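Local coordinates for peptide amidase (Stenotrophomonas maltophilia, PDB 1M22), which probably hydrolyses amide bonds, acting as an amidase on peptide amides, at residues Asn88-Ala91 / Ala95-Ala98; Ser143-Arg148 / Leu363-Gln368; Leu312-Ala317 / Arg393-Pro398; Ala321-Leu326 / Leu371-Ala376. One frame throughout, in Å; residues are numbered along the deposited sequence.

Interaction 1: Asn88-Ala91 / Ala95-Ala98; sequences NINA and ATSA
The loop that leaves strand 82-86, just past the active-site residue Lys86, turns back on itself where Thr96 packs against Asn88-Ala91. All the touching residues are buried. Thr96 is the centre of the contact, and its two branches do different work. The methyl CG2 points at the Asn88-Asn90 side of the loop. Thr96 CG2 lies 3.4 Å from Asn90 OD1 and also packs on Asn88 C. The hydroxyl sits against the backbone, with Thr96 OG1 3.2 Å from Asn90 CA. Thr96 OG1 also lies 3.5 Å from Ile89 O, a weak hydrogen bond, and one not settled, because the same proton has another acceptor within reach. With chi1 at -64°, OG1 stands opposite the carbonyl carbon and faces Asn90 CA and Ile89 O, while CG2 is turned to Asn90 OD1. The side chains of Asn90 and Thr96 cross at about a right angle.

This loop follows strand 82-86 of the large mixed sheet and runs beside the catalytic Lys86. The side chain of Asn88 comes within about 3 Å of that of Lys86, and its ND2 is bonded to Thr184 OG1 of strand 180-185. Asn90 OD1 has its main polar partner in Tyr337 OH, and Ile89 O is held by Lys127 NZ.

Water fills in where the two backbones separate. Water 1 accepts from Ala91 N at 3.1 Å and is hydrogen-bonded to Thr96 OG1 at 2.8 Å. Water 2 lies 2.7 Å from Ala91 O and 2.7 Å from Ala95 O. It can donate to either carbonyl, though it has more acceptors around it than protons.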
loop_
_atom_site.group_PDB
_atom_site.type_symbol
_atom_site.label_atom_id
_atom_site.label_comp_id
_atom_site.label_asym_id
_atom_site.label_seq_id
_atom_site.Cartn_x
_atom_site.Cartn_y
_atom_site.Cartn_z
ATOM N N ASN A 88 7.381 -7.829 -3.156
ATOM C CA ASN A 88 7.421 -7.765 -4.613
ATOM C C ASN A 88 8.376 -6.620 -4.985
ATOM O O ASN A 88 8.580 -6.322 -6.161
ATOM C CB ASN A 88 6.028 -7.567 -5.245
ATOM C CG ASN A 88 5.299 -6.336 -4.746
ATOM O OD1 ASN A 88 5.722 -5.674 -3.803
ATOM N ND2 ASN A 88 4.172 -6.032 -5.383
ATOM N N ILE A 89 8.985 -6.014 -3.965
ATOM C CA ILE A 89 9.933 -4.909 -4.142
ATOM C C ILE A 89 11.365 -5.421 -3.942
ATOM O O ILE A 89 11.702 -5.936 -2.875
ATOM C CB ILE A 89 9.660 -3.779 -3.113
ATOM C CG1 ILE A 89 8.222 -3.270 -3.261
ATOM C CG2 ILE A 89 10.669 -2.645 -3.297
ATOM C CD1 ILE A 89 7.780 -2.307 -2.164
ATOM N N ASN A 90 12.207 -5.279 -4.964
ATOM C CA ASN A 90 13.594 -5.741 -4.890
ATOM C C ASN A 90 14.377 -5.059 -3.772
ATOM O O ASN A 90 14.353 -3.834 -3.646
ATOM C CB ASN A 90 14.327 -5.478 -6.212
ATOM C CG ASN A 90 13.758 -6.264 -7.379
ATOM O OD1 ASN A 90 12.844 -7.070 -7.225
ATOM N ND2 ASN A 90 14.313 -6.029 -8.566
ATOM N N ALA A 91 15.090 -5.853 -2.977
ATOM C CA ALA A 91 15.894 -5.312 -1.886
ATOM C C ALA A 91 16.954 -6.310 -1.434
ATOM O O ALA A 91 16.643 -7.313 -0.797
ATOM C CB ALA A 91 15.000 -4.931 -0.705
ATOM N N ALA A 95 15.603 -12.139 -0.661
ATOM C CA ALA A 95 15.011 -12.597 -1.902
ATOM C C ALA A 95 13.801 -11.709 -2.151
ATOM O O ALA A 95 13.337 -11.014 -1.247
ATOM C CB ALA A 95 14.574 -14.051 -1.777
ATOM N N THR A 96 13.320 -11.708 -3.387
ATOM C CA THR A 96 12.123 -10.960 -3.755
ATOM C C THR A 96 11.326 -12.034 -4.480
ATOM O O THR A 96 11.552 -12.308 -5.656
ATOM C CB THR A 96 12.446 -9.776 -4.685
ATOM O OG1 THR A 96 13.270 -8.836 -3.982
ATOM C CG2 THR A 96 11.162 -9.075 -5.113
ATOM N N SER A 97 10.393 -12.643 -3.758
ATOM C CA SER A 97 9.626 -13.764 -4.288
ATOM C C SER A 97 8.190 -13.555 -4.721
ATOM O O SER A 97 7.616 -14.436 -5.366
ATOM C CB SER A 97 9.620 -14.890 -3.253
ATOM O OG SER A 97 8.815 -14.540 -2.133
ATOM N N ALA A 98 7.601 -12.416 -4.368
ATOM C CA ALA A 98 6.197 -12.161 -4.672
ATOM C C ALA A 98 5.379 -13.249 -3.963
ATOM O O ALA A 98 4.223 -13.492 -4.307
ATOM C CB ALA A 98 5.946 -12.208 -6.179
HETATM O O HOH W 1 16.026 -8.758 -3.568
HETATM O O HOH W 2 14.253 -8.568 -0.693
#

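Interaction 2: Ser143-Arg148 / Leu363-Gln368; sequences SGWSAR and LGLFGQ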
loop_
_atom_site.group_PDB
_atom_site.type_symbol
_atom_site.label_atom_id
_atom_site.label_comp_id
_atom_site.label_asym_id
_atom_site.label_seq_id
_atom_site.Cartn_x
_atom_site.Cartn_y
_atom_site.Cartn_z
ATOM N N SER A 143 -6.932 -13.845 0.217
ATOM C CA SER A 143 -6.137 -12.664 0.530
ATOM C C SER A 143 -5.121 -12.926 1.632
ATOM O O SER A 143 -5.434 -13.553 2.647
ATOM C CB SER A 143 -7.046 -11.509 0.952
ATOM O OG SER A 143 -7.883 -11.107 -0.116
ATOM N N GLY A 144 -3.898 -12.453 1.422
ATOM C CA GLY A 144 -2.865 -12.623 2.424
ATOM C C GLY A 144 -2.159 -13.963 2.438
ATOM O O GLY A 144 -1.344 -14.218 3.325
ATOM N N TRP A 145 -2.463 -14.823 1.473
ATOM C CA TRP A 145 -1.818 -16.129 1.407
ATOM C C TRP A 145 -0.813 -16.241 0.270
ATOM O O TRP A 145 -1.046 -15.744 -0.831
ATOM C CB TRP A 145 -2.850 -17.247 1.215
ATOM C CG TRP A 145 -2.204 -18.611 1.094
ATOM C CD1 TRP A 145 -1.873 -19.455 2.117
ATOM C CD2 TRP A 145 -1.711 -19.226 -0.107
ATOM N NE1 TRP A 145 -1.200 -20.552 1.629
ATOM C CE2 TRP A 145 -1.086 -20.437 0.270
ATOM C CE3 TRP A 145 -1.732 -18.868 -1.462
ATOM C CZ2 TRP A 145 -0.487 -21.294 -0.663
ATOM C CZ3 TRP A 145 -1.135 -19.722 -2.391
ATOM C CH2 TRP A 145 -0.521 -20.921 -1.981
ATOM N N SER A 146 0.308 -16.897 0.551
ATOM C CA SER A 146 1.316 -17.172 -0.465
ATOM C C SER A 146 1.957 -18.501 -0.070
ATOM O O SER A 146 1.941 -18.882 1.103
ATOM C CB SER A 146 2.367 -16.056 -0.554
ATOM O OG SER A 146 3.268 -16.079 0.535
ATOM N N ALA A 147 2.502 -19.217 -1.044
ATOM C CA ALA A 147 3.114 -20.505 -0.752
ATOM C C ALA A 147 4.355 -20.362 0.122
ATOM O O ALA A 147 4.597 -21.181 1.009
ATOM C CB ALA A 147 3.468 -21.219 -2.050
ATOM N N ARG A 148 5.136 -19.314 -0.119
ATOM C CA ARG A 148 6.354 -19.100 0.647
ATOM C C ARG A 148 6.123 -18.463 2.014
ATOM O O ARG A 148 6.836 -18.768 2.970
ATOM C CB ARG A 148 7.333 -18.244 -0.164
ATOM C CG ARG A 148 8.643 -17.951 0.541
ATOM C CD ARG A 148 9.686 -17.404 -0.425
ATOM N NE ARG A 148 10.931 -17.056 0.254
ATOM C CZ ARG A 148 11.288 -15.818 0.583
ATOM N NH1 ARG A 148 10.497 -14.795 0.293
ATOM N NH2 ARG A 148 12.432 -15.604 1.216
ATOM N N LEU A 363 -0.819 -25.003 -5.815
ATOM C CA LEU A 363 -2.206 -25.003 -6.266
ATOM C C LEU A 363 -3.179 -25.803 -5.404
ATOM O O LEU A 363 -4.165 -26.334 -5.911
ATOM C CB LEU A 363 -2.257 -25.514 -7.710
ATOM C CG LEU A 363 -1.274 -24.842 -8.675
ATOM C CD1 LEU A 363 -1.335 -25.528 -10.029
ATOM C CD2 LEU A 363 -1.597 -23.358 -8.806
ATOM N N GLY A 364 -2.914 -25.867 -4.104
ATOM C CA GLY A 364 -3.780 -26.615 -3.211
ATOM C C GLY A 364 -5.022 -25.881 -2.733
ATOM O O GLY A 364 -6.046 -26.510 -2.463
ATOM N N LEU A 365 -4.945 -24.557 -2.624
ATOM C CA LEU A 365 -6.080 -23.764 -2.160
ATOM C C LEU A 365 -6.908 -23.197 -3.311
ATOM O O LEU A 365 -8.134 -23.150 -3.239
ATOM C CB LEU A 365 -5.590 -22.632 -1.256
ATOM C CG LEU A 365 -4.890 -23.085 0.030
ATOM C CD1 LEU A 365 -4.390 -21.872 0.799
ATOM C CD2 LEU A 365 -5.854 -23.898 0.884
ATOM N N PHE A 366 -6.229 -22.752 -4.362
ATOM C CA PHE A 366 -6.890 -22.223 -5.551
ATOM C C PHE A 366 -5.939 -22.346 -6.741
ATOM O O PHE A 366 -4.770 -22.681 -6.569
ATOM C CB PHE A 366 -7.346 -20.765 -5.353
ATOM C CG PHE A 366 -6.253 -19.822 -4.945
ATOM C CD1 PHE A 366 -5.836 -19.749 -3.619
ATOM C CD2 PHE A 366 -5.649 -18.995 -5.886
ATOM C CE1 PHE A 366 -4.831 -18.860 -3.234
ATOM C CE2 PHE A 366 -4.643 -18.103 -5.511
ATOM C CZ PHE A 366 -4.236 -18.036 -4.183
ATOM N N GLY A 367 -6.444 -22.075 -7.939
ATOM C CA GLY A 367 -5.629 -22.226 -9.134
ATOM C C GLY A 367 -4.770 -21.066 -9.596
ATOM O O GLY A 367 -4.375 -20.202 -8.808
ATOM N N GLN A 368 -4.470 -21.067 -10.892
ATOM C CA GLN A 368 -3.651 -20.027 -11.505
ATOM C C GLN A 368 -4.274 -19.569 -12.821
ATOM O O GLN A 368 -3.575 -19.327 -13.810
ATOM C CB GLN A 368 -2.221 -20.540 -11.730
ATOM C CG GLN A 368 -2.099 -21.730 -12.678
ATOM C CD GLN A 368 -0.663 -22.198 -12.831
ATOM O OE1 GLN A 368 0.277 -21.437 -12.603
ATOM N NE2 GLN A 368 -0.483 -23.452 -13.238
#
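Trp145 meets Leu365 and Phe366 on the protein surface, where the short strand 145-146 faces the loop between helices 359-362 and 369-375. Strand 145-146 pairs antiparallel with 150-151 in a small two-stranded sheet, separate from the large mixed sheet of the amidase fold. The contact joins parts far apart in the sequence. It is made by three side chains, all apolar where they touch.

The first interaction is CH-pi. Leu365 CD1 stands over the five-membered ring of Trp145, 3.6 Å from its centroid and only 10° off the ring normal. The methyl therefore sits nearly central on the pyrrole ring, about equally far from Trp145 NE1 and CE2. The indole extends to this position because Trp145 CG is anti to the backbone N (chi1 178°). The leucine and tryptophan side chains meet at an oblique angle.

The second interaction is between rings. Phe366 approaches the other end of the indole, and the two side chains run antiparallel alongside each other. The Phe366 ring and the six-membered ring of Trp145 have centroids 5.5 Å apart and planes at 76°. The pair is oblique. Its closest atoms are Trp145 CE3 and Phe366 CE1, at 3.6 Å, with Phe366 CZ close behind. Phe366 also forms a cation-pi pair with Arg137.

The indole is sandwiched between Leu365 and its own chain. On the face opposite Leu365 CD1 lies the backbone Ala147 N, 3.6 Å above the plane of the Trp145 ring and off-centre; that N-H is hydrogen-bonded to Glu132 OE2.

Interaction 3: Leu312-Ala317 / Arg393-Pro398; sequences LPNQGA and RRLAGP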
loop_
_atom_site.group_PDB
_atom_site.type_symbol
_atom_site.label_atom_id
_atom_site.label_comp_id
_atom_site.label_asym_id
_atom_site.label_seq_id
_atom_site.Cartn_x
_atom_site.Cartn_y
_atom_site.Cartn_z
ATOM N N LEU A 312 -20.499 9.215 -8.334
ATOM C CA LEU A 312 -19.359 9.154 -9.235
ATOM C C LEU A 312 -19.824 8.716 -10.617
ATOM O O LEU A 312 -20.349 7.616 -10.783
ATOM C CB LEU A 312 -18.320 8.161 -8.705
ATOM C CG LEU A 312 -17.027 8.035 -9.513
ATOM C CD1 LEU A 312 -16.254 9.340 -9.447
ATOM C CD2 LEU A 312 -16.185 6.895 -8.956
ATOM N N PRO A 313 -19.655 9.580 -11.628
ATOM C CA PRO A 313 -20.077 9.215 -12.981
ATOM C C PRO A 313 -19.290 8.002 -13.474
ATOM O O PRO A 313 -18.091 7.884 -13.210
ATOM C CB PRO A 313 -19.763 10.474 -13.792
ATOM C CG PRO A 313 -19.885 11.575 -12.780
ATOM C CD PRO A 313 -19.191 10.978 -11.582
ATOM N N ASN A 314 -19.973 7.101 -14.173
ATOM C CA ASN A 314 -19.354 5.897 -14.725
ATOM C C ASN A 314 -18.855 4.887 -13.696
ATOM O O ASN A 314 -18.020 4.038 -14.012
ATOM C CB ASN A 314 -18.200 6.275 -15.659
ATOM C CG ASN A 314 -18.675 6.971 -16.917
ATOM O OD1 ASN A 314 -19.518 6.448 -17.643
ATOM N ND2 ASN A 314 -18.132 8.153 -17.183
ATOM N N GLN A 315 -19.368 4.971 -12.475
ATOM C CA GLN A 315 -18.972 4.052 -11.411
ATOM C C GLN A 315 -18.949 2.593 -11.877
ATOM O O GLN A 315 -19.988 2.022 -12.213
ATOM C CB GLN A 315 -19.926 4.201 -10.219
ATOM C CG GLN A 315 -19.854 3.078 -9.191
ATOM C CD GLN A 315 -18.525 3.016 -8.465
ATOM O OE1 GLN A 315 -17.471 2.872 -9.085
ATOM N NE2 GLN A 315 -18.569 3.121 -7.142
ATOM N N GLY A 316 -17.755 2.004 -11.900
ATOM C CA GLY A 316 -17.597 0.614 -12.301
ATOM C C GLY A 316 -17.707 0.295 -13.782
ATOM O O GLY A 316 -17.559 -0.863 -14.174
ATOM N N ALA A 317 -17.950 1.304 -14.610
ATOM C CA ALA A 317 -18.092 1.089 -16.050
ATOM C C ALA A 317 -16.806 0.600 -16.712
ATOM O O ALA A 317 -16.832 0.060 -17.818
ATOM C CB ALA A 317 -18.560 2.375 -16.722
ATOM N N ARG A 393 -8.897 4.291 -18.478
ATOM C CA ARG A 393 -8.310 5.539 -18.002
ATOM C C ARG A 393 -9.290 6.708 -18.146
ATOM O O ARG A 393 -9.451 7.520 -17.230
ATOM C CB ARG A 393 -7.017 5.801 -18.790
ATOM C CG ARG A 393 -6.187 6.988 -18.341
ATOM C CD ARG A 393 -6.122 7.095 -16.830
ATOM N NE ARG A 393 -5.556 5.945 -16.131
ATOM C CZ ARG A 393 -4.256 5.703 -16.001
ATOM N NH1 ARG A 393 -3.363 6.527 -16.535
ATOM N NH2 ARG A 393 -3.851 4.653 -15.301
ATOM N N ARG A 394 -9.955 6.778 -19.294
ATOM C CA ARG A 394 -10.919 7.838 -19.570
ATOM C C ARG A 394 -12.148 7.783 -18.664
ATOM O O ARG A 394 -12.561 8.795 -18.101
ATOM C CB ARG A 394 -11.360 7.759 -21.035
ATOM C CG ARG A 394 -12.479 8.716 -21.413
ATOM C CD ARG A 394 -12.757 8.663 -22.913
ATOM N NE ARG A 394 -13.117 7.321 -23.368
ATOM C CZ ARG A 394 -14.282 6.730 -23.122
ATOM N NH1 ARG A 394 -15.216 7.360 -22.424
ATOM N NH2 ARG A 394 -14.513 5.504 -23.575
ATOM N N LEU A 395 -12.728 6.597 -18.524
ATOM C CA LEU A 395 -13.921 6.419 -17.707
ATOM C C LEU A 395 -13.724 6.692 -16.220
ATOM O O LEU A 395 -14.598 7.262 -15.571
ATOM C CB LEU A 395 -14.473 5.002 -17.884
ATOM C CG LEU A 395 -15.022 4.651 -19.271
ATOM C CD1 LEU A 395 -15.309 3.164 -19.341
ATOM C CD2 LEU A 395 -16.281 5.459 -19.555
ATOM N N ALA A 396 -12.577 6.284 -15.687
ATOM C CA ALA A 396 -12.287 6.465 -14.268
ATOM C C ALA A 396 -11.740 7.843 -13.916
ATOM O O ALA A 396 -12.005 8.360 -12.832
ATOM C CB ALA A 396 -11.309 5.390 -13.805
ATOM N N GLY A 397 -10.974 8.431 -14.830
ATOM C CA GLY A 397 -10.384 9.735 -14.568
ATOM C C GLY A 397 -11.172 10.918 -15.104
ATOM O O GLY A 397 -12.069 11.421 -14.427
ATOM N N PRO A 398 -10.859 11.385 -16.323
ATOM C CA PRO A 398 -11.554 12.525 -16.929
ATOM C C PRO A 398 -13.079 12.491 -16.840
ATOM O O PRO A 398 -13.709 13.492 -16.500
ATOM C CB PRO A 398 -11.058 12.491 -18.371
ATOM C CG PRO A 398 -9.654 12.028 -18.212
ATOM C CD PRO A 398 -9.795 10.891 -17.215
#
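Leu395 pushes its two methyl groups against Asn314 and Ala317. The contact is van der Waals packing of the two methyls, one on an amide, one on Ala317. Leu395 CD2 sits over the face of the Asn314 amide, 3.9 Å from Asn314 CG. Leu395 CD1 turns to Ala317 instead, 3.8 Å from Ala317 O and 4.2 Å from Ala317 CB. Leu395 CG is anti to the carbonyl carbon (chi1 -66°), and from there the fork can touch both residues. The Asn314 and Leu395 side chains cross at about a right angle.

The loop shape is set by two overlapping type II beta turns, Leu312-Gln315 and Asn314-Ala317, which lead from edge strand 306-310 of the large mixed sheet toward helix 319-340. The second turn is closed by Ala317 N to Asn314 O at 2.8 Å. Asn314 and Gly316 each take the third place of a turn with positive phi. The two turns bring Asn314 and Ala317 to the same neighbour on helix 383-407.

Leu395 O packs against Asn314 CB at 3.7 Å. The polar end of Asn314 is held elsewhere, further along the same helix, where ND2 is hydrogen-bonded to Glu399 O. The helix is kinked at Pro398, whose N has no bond to the turn before, while Gly397 N still bonds to Arg393 O at 3.0 Å.

Interaction 4: Ala321-Leu326 / Leu371-Ala376; sequences AERTLL and LVEADA
Arg323 reaches Glu373 with an outstretched chain. Its CG is anti to the backbone N (chi1 -179°), and the chain stays extended as far as NE. Glu373 has the same first turn, with CG opposite its N, and it too runs on extended. The two side chains meet at about a right angle, and their charged ends form a salt bridge.

The bridge has two bonds of unequal quality. Arg323 NH1 donates to Glu373 OE2 at 3.1 Å in a fairly straight bond. OE2 lies in the guanidinium plane, at its edge. Seen from the carboxylate, however, NH1 comes from above the plane. Arg323 NH2 is closer to Glu373 OE1, at 2.6 Å, but its N-H...O angle is only 120°, which makes it weak despite the short distance. The bend is consistent with the twist between the groups, whose planes are 72° apart. The pair is not the flat, side-by-side kind.

Beside the bridge the side chains of Glu373 and Ala374 touch Leu327, and Ala374 also touches Phe330, both on helix 319-340. Asp375 O is hydrogen-bonded to Lys331 NZ of the same long helix. The whole is an interhelical salt bridge at the protein surface, joining helix 319-340 to helix 369-375 in the helical cover of the amidase fold.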
loop_
_atom_site.group_PDB
_atom_site.type_symbol
_atom_site.label_atom_id
_atom_site.label_comp_id
_atom_site.label_asym_id
_atom_site.label_seq_id
_atom_site.Cartn_x
_atom_site.Cartn_y
_atom_site.Cartn_z
ATOM N N ALA A 321 -12.812 -3.283 -19.233
ATOM C CA ALA A 321 -11.608 -2.733 -19.844
ATOM C C ALA A 321 -10.404 -2.936 -18.928
ATOM O O ALA A 321 -9.305 -3.243 -19.394
ATOM C CB ALA A 321 -11.801 -1.247 -20.136
ATOM N N GLU A 322 -10.614 -2.762 -17.627
ATOM C CA GLU A 322 -9.531 -2.935 -16.666
ATOM C C GLU A 322 -9.039 -4.379 -16.659
ATOM O O GLU A 322 -7.840 -4.633 -16.663
ATOM C CB GLU A 322 -9.989 -2.537 -15.257
ATOM C CG GLU A 322 -8.923 -2.777 -14.198
ATOM C CD GLU A 322 -9.399 -2.483 -12.792
ATOM O OE1 GLU A 322 -10.627 -2.372 -12.578
ATOM O OE2 GLU A 322 -8.533 -2.377 -11.895
ATOM N N ARG A 323 -9.972 -5.325 -16.654
ATOM C CA ARG A 323 -9.618 -6.740 -16.654
ATOM C C ARG A 323 -8.716 -7.017 -17.851
ATOM O O ARG A 323 -7.682 -7.671 -17.731
ATOM C CB ARG A 323 -10.894 -7.585 -16.743
ATOM C CG ARG A 323 -10.691 -9.094 -16.742
ATOM C CD ARG A 323 -12.042 -9.800 -16.780
ATOM N NE ARG A 323 -11.942 -11.244 -16.578
ATOM C CZ ARG A 323 -11.394 -12.093 -17.441
ATOM N NH1 ARG A 323 -10.886 -11.652 -18.585
ATOM N NH2 ARG A 323 -11.356 -13.388 -17.161
ATOM N N THR A 324 -9.115 -6.500 -19.006
ATOM C CA THR A 324 -8.354 -6.689 -20.229
ATOM C C THR A 324 -6.954 -6.087 -20.169
ATOM O O THR A 324 -5.969 -6.765 -20.462
ATOM C CB THR A 324 -9.100 -6.080 -21.434
ATOM O OG1 THR A 324 -10.340 -6.774 -21.625
ATOM C CG2 THR A 324 -8.261 -6.186 -22.697
ATOM N N LEU A 325 -6.849 -4.821 -19.776
ATOM C CA LEU A 325 -5.536 -4.191 -19.742
ATOM C C LEU A 325 -4.590 -4.855 -18.742
ATOM O O LEU A 325 -3.393 -4.959 -18.998
ATOM C CB LEU A 325 -5.669 -2.683 -19.469
ATOM C CG LEU A 325 -5.973 -2.161 -18.067
ATOM C CD1 LEU A 325 -4.671 -1.994 -17.289
ATOM C CD2 LEU A 325 -6.682 -0.821 -18.176
ATOM N N LEU A 326 -5.122 -5.320 -17.615
ATOM C CA LEU A 326 -4.283 -5.976 -16.616
ATOM C C LEU A 326 -3.678 -7.277 -17.144
ATOM O O LEU A 326 -2.509 -7.562 -16.904
ATOM C CB LEU A 326 -5.081 -6.260 -15.338
ATOM C CG LEU A 326 -5.561 -5.045 -14.539
ATOM C CD1 LEU A 326 -6.308 -5.514 -13.300
ATOM C CD2 LEU A 326 -4.375 -4.183 -14.146
ATOM N N LEU A 371 -2.921 -16.339 -14.510
ATOM C CA LEU A 371 -1.635 -16.522 -15.178
ATOM C C LEU A 371 -1.892 -17.139 -16.548
ATOM O O LEU A 371 -1.322 -16.716 -17.551
ATOM C CB LEU A 371 -0.723 -17.459 -14.383
ATOM C CG LEU A 371 -0.342 -17.084 -12.950
ATOM C CD1 LEU A 371 0.735 -18.038 -12.459
ATOM C CD2 LEU A 371 0.171 -15.646 -12.898
ATOM N N VAL A 372 -2.761 -18.147 -16.574
ATOM C CA VAL A 372 -3.103 -18.841 -17.807
ATOM C C VAL A 372 -3.759 -17.906 -18.817
ATOM O O VAL A 372 -3.403 -17.913 -19.993
ATOM C CB VAL A 372 -4.037 -20.038 -17.510
ATOM C CG1 VAL A 372 -4.554 -20.649 -18.811
ATOM C CG2 VAL A 372 -3.277 -21.089 -16.703
ATOM N N GLU A 373 -4.709 -17.095 -18.367
ATOM C CA GLU A 373 -5.369 -16.176 -19.284
ATOM C C GLU A 373 -4.400 -15.110 -19.788
ATOM O O GLU A 373 -4.410 -14.761 -20.967
ATOM C CB GLU A 373 -6.580 -15.515 -18.620
ATOM C CG GLU A 373 -7.267 -14.497 -19.518
ATOM C CD GLU A 373 -8.704 -14.220 -19.123
ATOM O OE1 GLU A 373 -9.000 -14.195 -17.910
ATOM O OE2 GLU A 373 -9.537 -14.010 -20.032
ATOM N N ALA A 374 -3.555 -14.597 -18.899
ATOM C CA ALA A 374 -2.592 -13.575 -19.287
ATOM C C ALA A 374 -1.586 -14.099 -20.313
ATOM O O ALA A 374 -1.206 -13.390 -21.244
ATOM C CB ALA A 374 -1.855 -13.054 -18.054
ATOM N N ASP A 375 -1.162 -15.349 -20.156
ATOM C CA ASP A 375 -0.186 -15.917 -21.077
ATOM C C ASP A 375 -0.705 -16.029 -22.507
ATOM O O ASP A 375 0.080 -16.034 -23.457
ATOM C CB ASP A 375 0.268 -17.292 -20.588
ATOM C CG ASP A 375 1.510 -17.779 -21.306
ATOM O OD1 ASP A 375 2.494 -17.013 -21.359
ATOM O OD2 ASP A 375 1.505 -18.922 -21.813
ATOM N N ALA A 376 -2.024 -16.098 -22.658
ATOM C CA ALA A 376 -2.638 -16.225 -23.974
ATOM C C ALA A 376 -2.896 -14.896 -24.680
ATOM O O ALA A 376 -3.397 -14.882 -25.803
ATOM C CB ALA A 376 -3.942 -17.013 -23.861
#

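How the interactions relate
Interaction 1 lies nearest the catalytic site, next to Lys86 and with the Asn88 side chain about 6 Å from that of Ser165. Interaction 2 is further out, the Trp145 side chain being about 10 Å from that of Ser165. The two touch directly: Ser97 OG is 3.0 Å from Arg148 NH1, a probable hydrogen bond. The centres of interactions 1 and 2 are about 17 Å apart. Interactions 3 and 4 lie away from the active-site residues. Their centres are about 20 Å apart, and helix 319-340 follows directly on the turns of 312-317. Residues 363-368 lead into the helix of 371-376, which ties interaction 2 to interaction 4 in sequence, with centres about 19 Å apart.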